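PDB 6LTQ: pyroglutamyl-peptidase I from Fervidobacterium islandicum, which removes an N-terminal pyroglutamyl residue from peptides and, in this thermophile, probably contributes to the breakdown of keratin. Local coordinates for residues Leu92-Ile97 / Ala145-Thr150. Residues are numbered along the deposited sequence; the frame is centred on the assembly and turned at random.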
ATOM      1  N   LEU D  92      -1.624   8.556 -15.929  1.00 12.05           N
ATOM      2  CA  LEU D  92      -2.362   8.867 -17.145  1.00 13.86           C
ATOM      3  C   LEU D  92      -3.733   8.205 -17.083  1.00 14.89           C
ATOM      4  O   LEU D  92      -3.837   6.973 -16.999  1.00 12.23           O
ATOM      5  CB  LEU D  92      -1.576   8.384 -18.364  1.00  7.81           C
ATOM      6  CG  LEU D  92      -0.129   8.871 -18.296  1.00 16.10           C
ATOM      7  CD1 LEU D  92       0.745   8.026 -19.168  1.00 16.92           C
ATOM      8  CD2 LEU D  92      -0.022  10.353 -18.720  1.00 17.43           C
ATOM      9  N   GLU D  93      -4.782   9.020 -17.133  1.00  9.94           N
ATOM     10  CA  GLU D  93      -6.145   8.538 -16.930  1.00 10.68           C
ATOM     11  C   GLU D  93      -6.801   8.196 -18.263  1.00 20.55           C
ATOM     12  O   GLU D  93      -6.918   9.048 -19.151  1.00 14.32           O
ATOM     13  CB  GLU D  93      -6.962   9.584 -16.177  1.00 12.55           C
ATOM     14  CG  GLU D  93      -6.425   9.882 -14.782  1.00 15.96           C
ATOM     15  CD  GLU D  93      -6.624   8.735 -13.786  1.00 19.37           C
ATOM     16  OE1 GLU D  93      -7.192   7.675 -14.157  1.00 13.42           O
ATOM     17  OE2 GLU D  93      -6.248   8.921 -12.605  1.00 17.16           O
ATOM     18  N   ARG D  94      -7.264   6.956 -18.390  1.00 14.34           N
ATOM     19  CA  ARG D  94      -7.859   6.518 -19.637  1.00 12.92           C
ATOM     20  C   ARG D  94      -9.370   6.653 -19.663  1.00  9.08           C
ATOM     21  O   ARG D  94      -9.952   6.657 -20.759  1.00 15.46           O
ATOM     22  CB  ARG D  94      -7.479   5.052 -19.906  1.00 13.19           C
ATOM     23  CG  ARG D  94      -7.719   4.594 -21.323  1.00 20.38           C
ATOM     24  CD  ARG D  94      -7.036   3.296 -21.618  1.00 15.26           C
ATOM     25  NE  ARG D  94      -7.034   3.013 -23.055  1.00 24.80           N
ATOM     26  CZ  ARG D  94      -6.386   2.002 -23.622  1.00 19.69           C
ATOM     27  NH1 ARG D  94      -5.678   1.154 -22.882  1.00 24.79           N
ATOM     28  NH2 ARG D  94      -6.436   1.846 -24.943  1.00 35.40           N
ATOM     29  N   VAL D  95     -10.024   6.712 -18.500  1.00 11.88           N
ATOM     30  CA  VAL D  95     -11.477   6.561 -18.394  1.00 12.81           C
ATOM     31  C   VAL D  95     -12.056   7.736 -17.627  1.00 14.23           C
ATOM     32  O   VAL D  95     -11.585   8.054 -16.527  1.00 16.04           O
ATOM     33  CB  VAL D  95     -11.868   5.254 -17.673  1.00 17.85           C
ATOM     34  CG1 VAL D  95     -13.388   5.185 -17.462  1.00 15.26           C
ATOM     35  CG2 VAL D  95     -11.371   4.052 -18.436  1.00 14.84           C
ATOM     36  N   ALA D  96     -13.114   8.348 -18.177  1.00 12.63           N
ATOM     37  CA  ALA D  96     -13.904   9.345 -17.465  1.00 16.22           C
ATOM     38  C   ALA D  96     -15.332   8.838 -17.370  1.00 12.00           C
ATOM     39  O   ALA D  96     -15.899   8.407 -18.374  1.00 15.69           O
ATOM     40  CB  ALA D  96     -13.860  10.709 -18.183  1.00 14.96           C
ATOM     41  N   ILE D  97     -15.921   8.892 -16.184  1.00 15.03           N
ATOM     42  CA  ILE D  97     -17.243   8.315 -16.003  1.00 15.73           C
ATOM     43  C   ILE D  97     -18.262   9.404 -15.689  1.00 20.25           C
ATOM     44  O   ILE D  97     -17.948  10.462 -15.142  1.00 17.90           O
ATOM     45  CB  ILE D  97     -17.253   7.228 -14.913  1.00 18.26           C
ATOM     46  CG1 ILE D  97     -16.913   7.840 -13.561  1.00 19.76           C
ATOM     47  CG2 ILE D  97     -16.265   6.110 -15.271  1.00 24.72           C
ATOM     48  CD1 ILE D  97     -17.411   6.988 -12.405  1.00 29.91           C
ATOM     49  N   ALA D 145       5.640   6.381 -14.731  1.00 15.18           N
ATOM     50  CA  ALA D 145       4.374   6.739 -15.352  1.00 14.18           C
ATOM     51  C   ALA D 145       3.583   5.468 -15.579  1.00 14.11           C
ATOM     52  O   ALA D 145       4.161   4.395 -15.777  1.00 15.01           O
ATOM     53  CB  ALA D 145       4.565   7.490 -16.687  1.00 12.41           C
ATOM     54  N   PHE D 146       2.261   5.585 -15.517  1.00 13.19           N
ATOM     55  CA  PHE D 146       1.451   4.394 -15.720  1.00 13.76           C
ATOM     56  C   PHE D 146       0.045   4.812 -16.117  1.00 12.55           C
ATOM     57  O   PHE D 146      -0.355   5.975 -15.975  1.00 12.57           O
ATOM     58  CB  PHE D 146       1.431   3.507 -14.455  1.00 19.96           C
ATOM     59  CG  PHE D 146       1.144   4.267 -13.186  1.00 13.97           C
ATOM     60  CD1 PHE D 146      -0.161   4.481 -12.764  1.00 12.02           C
ATOM     61  CD2 PHE D 146       2.192   4.779 -12.422  1.00 15.36           C
ATOM     62  CE1 PHE D 146      -0.430   5.176 -11.575  1.00 12.69           C
ATOM     63  CE2 PHE D 146       1.929   5.508 -11.242  1.00 17.15           C
ATOM     64  CZ  PHE D 146       0.628   5.695 -10.821  1.00 15.34           C
ATOM     65  N   VAL D 147      -0.715   3.844 -16.599  1.00 12.16           N
ATOM     66  CA  VAL D 147      -2.075   4.090 -17.053  1.00 12.61           C
ATOM     67  C   VAL D 147      -3.043   3.702 -15.949  1.00 18.63           C
ATOM     68  O   VAL D 147      -2.949   2.605 -15.375  1.00 15.54           O
ATOM     69  CB  VAL D 147      -2.373   3.319 -18.351  1.00 13.34           C
ATOM     70  CG1 VAL D 147      -3.844   3.482 -18.739  1.00 10.51           C
ATOM     71  CG2 VAL D 147      -1.451   3.816 -19.471  1.00 16.21           C
ATOM     72  N   SER D 148      -3.991   4.587 -15.674  1.00  9.48           N
ATOM     73  CA  SER D 148      -5.014   4.398 -14.662  1.00 14.70           C
ATOM     74  C   SER D 148      -6.374   4.303 -15.337  1.00 13.36           C
ATOM     75  O   SER D 148      -6.601   4.899 -16.398  1.00 12.16           O
ATOM     76  CB  SER D 148      -5.005   5.569 -13.657  1.00 14.71           C
ATOM     77  OG  SER D 148      -6.211   5.624 -12.898  1.00 12.02           O
ATOM     78  N   TYR D 149      -7.285   3.547 -14.720  1.00  9.00           N
ATOM     79  CA  TYR D 149      -8.622   3.360 -15.270  1.00 11.33           C
ATOM     80  C   TYR D 149      -9.711   3.952 -14.395  1.00 13.70           C
ATOM     81  O   TYR D 149     -10.897   3.752 -14.680  1.00 12.53           O
ATOM     82  CB  TYR D 149      -8.888   1.868 -15.532  1.00 13.26           C
ATOM     83  CG  TYR D 149      -8.072   1.403 -16.695  1.00 13.25           C
ATOM     84  CD1 TYR D 149      -6.719   1.124 -16.560  1.00 15.57           C
ATOM     85  CD2 TYR D 149      -8.647   1.292 -17.959  1.00 15.68           C
ATOM     86  CE1 TYR D 149      -5.951   0.721 -17.691  1.00 15.78           C
ATOM     87  CE2 TYR D 149      -7.918   0.909 -19.047  1.00 14.28           C
ATOM     88  CZ  TYR D 149      -6.578   0.624 -18.918  1.00 14.24           C
ATOM     89  OH  TYR D 149      -5.869   0.238 -20.037  1.00 23.69           O
ATOM     90  N   THR D 150      -9.355   4.680 -13.340  1.00 12.82           N
ATOM     91  CA  THR D 150     -10.343   5.481 -12.637  1.00 12.70           C
ATOM     92  C   THR D 150      -9.685   6.783 -12.210  1.00 18.72           C
ATOM     93  O   THR D 150      -8.635   6.777 -11.553  1.00 14.80           O
ATOM     94  CB  THR D 150     -10.943   4.746 -11.428  1.00 15.24           C
ATOM     95  OG1 THR D 150     -11.709   5.686 -10.666  1.00 15.49           O
ATOM     96  CG2 THR D 150      -9.870   4.155 -10.531  1.00 14.51           C
TER
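Glu-93 and Ser-148 face each other on adjacent parallel strands of the mixed sheet at the heart of the pyroglutamyl-peptidase fold, where strand 145-148 flanks strand 90-97. Both side chains rise from the same sheet face, while Leu-92 and Val-147 share the opposite one, Leu-92 packing against helix 131-140. The Ser-148 hydroxyl, anti to its backbone N (chi1 163°), donates a short bond of 2.6 Å to Glu-93 OE1, reaching the syn side of the carboxylate from well out of its plane. The glutamate chain bends at chi2 (-70°), which puts Glu-93 CD 3.3 Å from Ser-148 OG. OE2 forms a salt bridge with Arg-91 and a hydrogen bond with His-180 ND1, consistent with the Glu-His pair of this family's cysteine-histidine-glutamate triad. Arg-91 also donates to Thr-150 O, which lies 3.1 Å from Glu-93 OE1, and so probably eases the repulsion between these acceptors. An alanine in place of Glu-93 would probably leave the Ser-148 hydroxyl and His-180 ND1 without their partner and Arg-91 without its carboxylate mate. Backbone bonds knit the strands, Ser-148 N to Leu-92 O at 2.7 Å and Arg-94 N to Ser-148 O at 2.9 Å. The strand is interrupted at Arg-94, whose extended side chain runs beside Tyr-149 in the same direction, guanidinium and ring planes 41° apart. Asp-114 of a second subunit pairs with Arg-94 NH2. Val-95 crosses Tyr-149 at about a right angle, CG2 lying 3.9 Å from CD2 of the ring. At the far end of that ring, Arg-94 NH1 donates to Tyr-149 OH over 3.0 Å.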